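Side-chain contacts in NikO protein (Streptomyces tendae, PDB 4FQD), which is an enolpyruvyl transferase essential in nikkomycin biosynthesis, probably taking its enolpyruvyl group from phosphoenolpyruvate: residues I272-L277 and L415-L420; F346-G351 and T358-A363. The protein carries 4 engineered substitutions. All blocks are in the same frame, centred on the assembly; numbering follows the deposited sequence.

Overall arrangement
Interaction 1 joins two helices, 265-278 and 409-419; interaction 2 sets a third, 344-351, against a strand. Their centres lie about 15 Å apart, and helix 344-351 ties them together because it packs on both partners of interaction 1. L277 CD1 lies 3.7 Å from L350 CD2, C273 SG sits 3.7 Å from the backbone atom F346 O, and A418 CB approaches L349 CD1 to 3.9 Å. Thus one side of this helix faces the other two helices while A348 and G351 meet strand 356-362. Together the two contacts run from a helical core to the sheet around it, as in the inverse beta/alpha barrel of this family. Interaction 1 is apolar, interaction 2 adds a water; neither holds a ligand.

Interaction 1: I272-L277 and L415-L420; sequences ICAGVL and LLLAAL
A274 and L417 mark the closest approach of helix segments 272-277 and 415-420, with A274 CA 6.5 Å from L417 CA. The two segments run broadly the same way, and the gap between their backbones is spanned by a single large side chain. L417 carries its CG anti to the carbonyl carbon (chi1 -63°), which sends the isobutyl group across to the other helix with its two methyls divided between neighbouring residues. CD1 meets the sulfur of C273 at 4.0 Å, whereas CD2 rests against A274 CB at 3.9 Å. Such buried, helix-to-helix packing belongs to the inverse beta/alpha barrel of the EPSP synthase family, in which helices form the interior of each domain and sheets surround them. Small residues suit the first helix here: A274 offers only a methyl, so the leucine fork can come close to the backbone. C273 is a little longer; its SG, anti to the backbone N (chi1 176°), reaches the other branch without adding bulk, and its polarisable sulfur makes an apolar contact that needs no polar partner. On a flank of helix 409-419, about a quarter-turn round from L417, L416 packs against V442 and L445 of helix 441-447.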
loop_
_atom_site.group_PDB
_atom_site.type_symbol
_atom_site.label_atom_id
_atom_site.label_comp_id
_atom_site.label_asym_id
_atom_site.label_seq_id
_atom_site.Cartn_x
_atom_site.Cartn_y
_atom_site.Cartn_z
ATOM N N ILE A 272 19.200 -7.592 10.768
ATOM C CA ILE A 272 18.667 -6.388 11.393
ATOM C C ILE A 272 17.443 -6.750 12.230
ATOM O O ILE A 272 17.286 -6.279 13.357
ATOM C CB ILE A 272 18.293 -5.321 10.347
ATOM C CG1 ILE A 272 19.553 -4.784 9.663
ATOM C CG2 ILE A 272 17.524 -4.180 10.993
ATOM C CD1 ILE A 272 19.272 -3.795 8.551
ATOM N N CYS A 273 16.589 -7.603 11.673
ATOM C CA CYS A 273 15.415 -8.093 12.383
ATOM C C CYS A 273 15.824 -8.871 13.630
ATOM O O CYS A 273 15.204 -8.741 14.685
ATOM C CB CYS A 273 14.570 -8.980 11.466
ATOM S SG CYS A 273 13.139 -9.741 12.270
ATOM N N ALA A 274 16.876 -9.671 13.499
ATOM C CA ALA A 274 17.374 -10.477 14.609
ATOM C C ALA A 274 18.006 -9.610 15.694
ATOM O O ALA A 274 17.780 -9.831 16.884
ATOM C CB ALA A 274 18.370 -11.512 14.105
ATOM N N GLY A 275 18.800 -8.627 15.278
ATOM C CA GLY A 275 19.473 -7.742 16.211
ATOM C C GLY A 275 18.516 -6.897 17.032
ATOM O O GLY A 275 18.742 -6.662 18.218
ATOM N N VAL A 276 17.441 -6.443 16.398
ATOM C CA VAL A 276 16.451 -5.606 17.065
ATOM C C VAL A 276 15.647 -6.389 18.103
ATOM O O VAL A 276 15.350 -5.880 19.186
ATOM C CB VAL A 276 15.491 -4.952 16.040
ATOM C CG1 VAL A 276 14.287 -4.336 16.732
ATOM C CG2 VAL A 276 16.226 -3.905 15.217
ATOM N N LEU A 277 15.319 -7.636 17.780
ATOM C CA LEU A 277 14.394 -8.415 18.600
ATOM C C LEU A 277 15.052 -9.447 19.517
ATOM O O LEU A 277 14.459 -9.853 20.516
ATOM C CB LEU A 277 13.360 -9.110 17.710
ATOM C CG LEU A 277 12.514 -8.198 16.819
ATOM C CD1 LEU A 277 11.532 -9.014 15.991
ATOM C CD2 LEU A 277 11.786 -7.156 17.655
ATOM N N LEU A 415 10.385 -17.771 11.139
ATOM C CA LEU A 415 9.852 -18.629 12.191
ATOM C C LEU A 415 10.938 -18.952 13.208
ATOM O O LEU A 415 10.681 -19.016 14.410
ATOM C CB LEU A 415 9.278 -19.920 11.606
ATOM C CG LEU A 415 7.959 -19.789 10.842
ATOM C CD1 LEU A 415 7.492 -21.145 10.342
ATOM C CD2 LEU A 415 6.904 -19.136 11.716
ATOM N N LEU A 416 12.153 -19.152 12.710
ATOM C CA LEU A 416 13.293 -19.458 13.562
ATOM C C LEU A 416 13.629 -18.276 14.466
ATOM O O LEU A 416 13.972 -18.458 15.634
ATOM C CB LEU A 416 14.505 -19.839 12.709
ATOM C CG LEU A 416 15.786 -20.221 13.450
ATOM C CD1 LEU A 416 15.510 -21.311 14.472
ATOM C CD2 LEU A 416 16.849 -20.670 12.461
ATOM N N LEU A 417 13.522 -17.068 13.923
ATOM C CA LEU A 417 13.789 -15.857 14.691
ATOM C C LEU A 417 12.724 -15.641 15.758
ATOM O O LEU A 417 13.031 -15.262 16.889
ATOM C CB LEU A 417 13.858 -14.637 13.770
ATOM C CG LEU A 417 14.975 -14.617 12.726
ATOM C CD1 LEU A 417 14.925 -13.330 11.920
ATOM C CD2 LEU A 417 16.333 -14.792 13.387
ATOM N N ALA A 418 11.470 -15.882 15.389
ATOM C CA ALA A 418 10.352 -15.718 16.310
ATOM C C ALA A 418 10.396 -16.763 17.420
ATOM O O ALA A 418 10.044 -16.479 18.565
ATOM C CB ALA A 418 9.033 -15.793 15.557
ATOM N N ALA A 419 10.832 -17.971 17.076
ATOM C CA ALA A 419 10.944 -19.054 18.047
ATOM C C ALA A 419 12.007 -18.748 19.096
ATOM O O ALA A 419 11.870 -19.126 20.260
ATOM C CB ALA A 419 11.253 -20.365 17.345
ATOM N N LEU A 420 13.066 -18.061 18.678
ATOM C CA LEU A 420 14.155 -17.702 19.580
ATOM C C LEU A 420 13.726 -16.659 20.610
ATOM O O LEU A 420 14.414 -16.438 21.606
ATOM C CB LEU A 420 15.365 -17.200 18.789
ATOM C CG LEU A 420 16.148 -18.255 18.008
ATOM C CD1 LEU A 420 17.183 -17.600 17.105
ATOM C CD2 LEU A 420 16.812 -19.239 18.959
#

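Interaction 2: F346-G351 and T358-A363; sequences FLALLG and TYIREA
T358 opens the contact at the C-terminal end of segment 346-351, its OG1 3.8 Å from G351 CA. A chi1 of -74° places the hydroxyl beside the backbone N and anti to the carbonyl carbon, turned to the helix. From there it donates to a water 2.8 Å from T358 OG1, which in turn donates to G351 O; the 2.5 Å between water and G351 O is short, so the water's exact position is doubtful. If the water is correctly placed, the hydroxyl suits this position by reaching a carbonyl near the end of the helix through it, while glycine leaves room. Y359 turns to the other face of the strand and packs on L186 of the second subunit. I360 returns to the helix side. Its CG1 lies beside the backbone N and its chain is extended (chi2 178°), so the end methyl CD1 leads, touching A348 CB at 3.7 Å and A348 CA at 3.8 Å. The long branch of isoleucine bridges the space, and the small alanine receives it. E362 lies beyond the helix contact and anchors the strand through hydrogen bonds to the side chains of S341 and Q344. Helix piece 346-351 and strand piece 358-362 are nearly antiparallel (167°, axes 9.1 Å apart at closest), the packing of the second half of a beta-alpha-beta crossover: strand 331-334, helix 344-351, strand 356-362.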
loop_
_atom_site.group_PDB
_atom_site.type_symbol
_atom_site.label_atom_id
_atom_site.label_comp_id
_atom_site.label_asym_id
_atom_site.label_seq_id
_atom_site.Cartn_x
_atom_site.Cartn_y
_atom_site.Cartn_z
ATOM N N PHE A 346 9.924 -10.521 7.503
ATOM C CA PHE A 346 10.697 -10.020 8.633
ATOM C C PHE A 346 10.116 -8.713 9.164
ATOM O O PHE A 346 10.219 -8.413 10.352
ATOM C CB PHE A 346 12.162 -9.841 8.239
ATOM C CG PHE A 346 12.786 -11.082 7.672
ATOM C CD1 PHE A 346 13.234 -12.091 8.507
ATOM C CD2 PHE A 346 12.918 -11.242 6.303
ATOM C CE1 PHE A 346 13.805 -13.236 7.988
ATOM C CE2 PHE A 346 13.490 -12.384 5.777
ATOM C CZ PHE A 346 13.933 -13.383 6.620
ATOM N N LEU A 347 9.502 -7.940 8.274
ATOM C CA LEU A 347 8.841 -6.705 8.666
ATOM C C LEU A 347 7.538 -7.012 9.394
ATOM O O LEU A 347 7.086 -6.237 10.239
ATOM C CB LEU A 347 8.579 -5.831 7.440
ATOM C CG LEU A 347 9.836 -5.400 6.681
ATOM C CD1 LEU A 347 9.475 -4.658 5.406
ATOM C CD2 LEU A 347 10.722 -4.543 7.569
ATOM N N ALA A 348 6.941 -8.151 9.061
ATOM C CA ALA A 348 5.725 -8.605 9.725
ATOM C C ALA A 348 6.024 -8.975 11.172
ATOM O O ALA A 348 5.236 -8.688 12.071
ATOM C CB ALA A 348 5.127 -9.790 8.986
ATOM N N LEU A 349 7.169 -9.615 11.387
ATOM C CA LEU A 349 7.589 -9.999 12.729
ATOM C C LEU A 349 7.888 -8.764 13.573
ATOM O O LEU A 349 7.561 -8.718 14.759
ATOM C CB LEU A 349 8.817 -10.910 12.668
ATOM C CG LEU A 349 9.379 -11.389 14.008
ATOM C CD1 LEU A 349 8.298 -12.066 14.836
ATOM C CD2 LEU A 349 10.555 -12.327 13.786
ATOM N N LEU A 350 8.509 -7.766 12.953
ATOM C CA LEU A 350 8.787 -6.502 13.624
ATOM C C LEU A 350 7.489 -5.783 13.973
ATOM O O LEU A 350 7.411 -5.078 14.979
ATOM C CB LEU A 350 9.658 -5.604 12.743
ATOM C CG LEU A 350 11.117 -6.024 12.556
ATOM C CD1 LEU A 350 11.790 -5.162 11.500
ATOM C CD2 LEU A 350 11.868 -5.938 13.875
ATOM N N GLY A 351 6.473 -5.970 13.136
ATOM C CA GLY A 351 5.176 -5.358 13.354
ATOM C C GLY A 351 4.476 -5.894 14.588
ATOM O O GLY A 351 3.626 -5.221 15.172
ATOM N N THR A 358 -0.252 -3.270 11.575
ATOM C CA THR A 358 0.659 -3.175 10.441
ATOM C C THR A 358 0.021 -3.824 9.219
ATOM O O THR A 358 -0.350 -4.995 9.252
ATOM C CB THR A 358 2.014 -3.846 10.734
ATOM O OG1 THR A 358 2.779 -3.016 11.617
ATOM C CG2 THR A 358 2.799 -4.046 9.444
ATOM N N TYR A 359 -0.110 -3.054 8.143
ATOM C CA TYR A 359 -0.743 -3.544 6.926
ATOM C C TYR A 359 0.295 -3.832 5.850
ATOM O O TYR A 359 1.044 -2.945 5.441
ATOM C CB TYR A 359 -1.770 -2.534 6.411
ATOM C CG TYR A 359 -2.837 -2.179 7.421
ATOM C CD1 TYR A 359 -2.649 -1.136 8.320
ATOM C CD2 TYR A 359 -4.031 -2.884 7.476
ATOM C CE1 TYR A 359 -3.621 -0.807 9.245
ATOM C CE2 TYR A 359 -5.011 -2.563 8.398
ATOM C CZ TYR A 359 -4.799 -1.523 9.280
ATOM O OH TYR A 359 -5.770 -1.198 10.199
ATOM N N ILE A 360 0.337 -5.078 5.395
ATOM C CA ILE A 360 1.304 -5.491 4.386
ATOM C C ILE A 360 0.608 -5.994 3.128
ATOM O O ILE A 360 -0.173 -6.945 3.177
ATOM C CB ILE A 360 2.237 -6.591 4.922
ATOM C CG1 ILE A 360 2.993 -6.092 6.157
ATOM C CG2 ILE A 360 3.204 -7.044 3.838
ATOM C CD1 ILE A 360 3.909 -7.124 6.776
ATOM N N ARG A 361 0.893 -5.351 2.000
ATOM C CA ARG A 361 0.307 -5.758 0.729
ATOM C C ARG A 361 1.358 -6.333 -0.212
ATOM O O ARG A 361 2.403 -5.725 -0.441
ATOM C CB ARG A 361 -0.400 -4.582 0.057
ATOM C CG ARG A 361 -1.291 -4.992 -1.102
ATOM C CD ARG A 361 -1.924 -3.784 -1.758
ATOM N NE ARG A 361 -3.229 -4.099 -2.327
ATOM C CZ ARG A 361 -4.384 -3.884 -1.706
ATOM N NH1 ARG A 361 -4.396 -3.346 -0.497
ATOM N NH2 ARG A 361 -5.527 -4.203 -2.296
ATOM N N GLU A 362 1.067 -7.510 -0.755
ATOM C CA GLU A 362 1.966 -8.177 -1.684
ATOM C C GLU A 362 1.595 -7.852 -3.127
ATOM O O GLU A 362 0.476 -8.124 -3.564
ATOM C CB GLU A 362 1.921 -9.689 -1.462
ATOM C CG GLU A 362 2.692 -10.485 -2.491
ATOM C CD GLU A 362 4.184 -10.250 -2.411
ATOM O OE1 GLU A 362 4.763 -10.461 -1.325
ATOM O OE2 GLU A 362 4.777 -9.850 -3.435
ATOM N N ALA A 363 2.535 -7.273 -3.868
ATOM C CA ALA A 363 2.279 -6.886 -5.251
ATOM C C ALA A 363 3.279 -7.502 -6.226
ATOM O O ALA A 363 3.462 -7.003 -7.336
ATOM C CB ALA A 363 2.269 -5.372 -5.386
HETATM O O HOH W 1 1.937 -3.618 14.208
#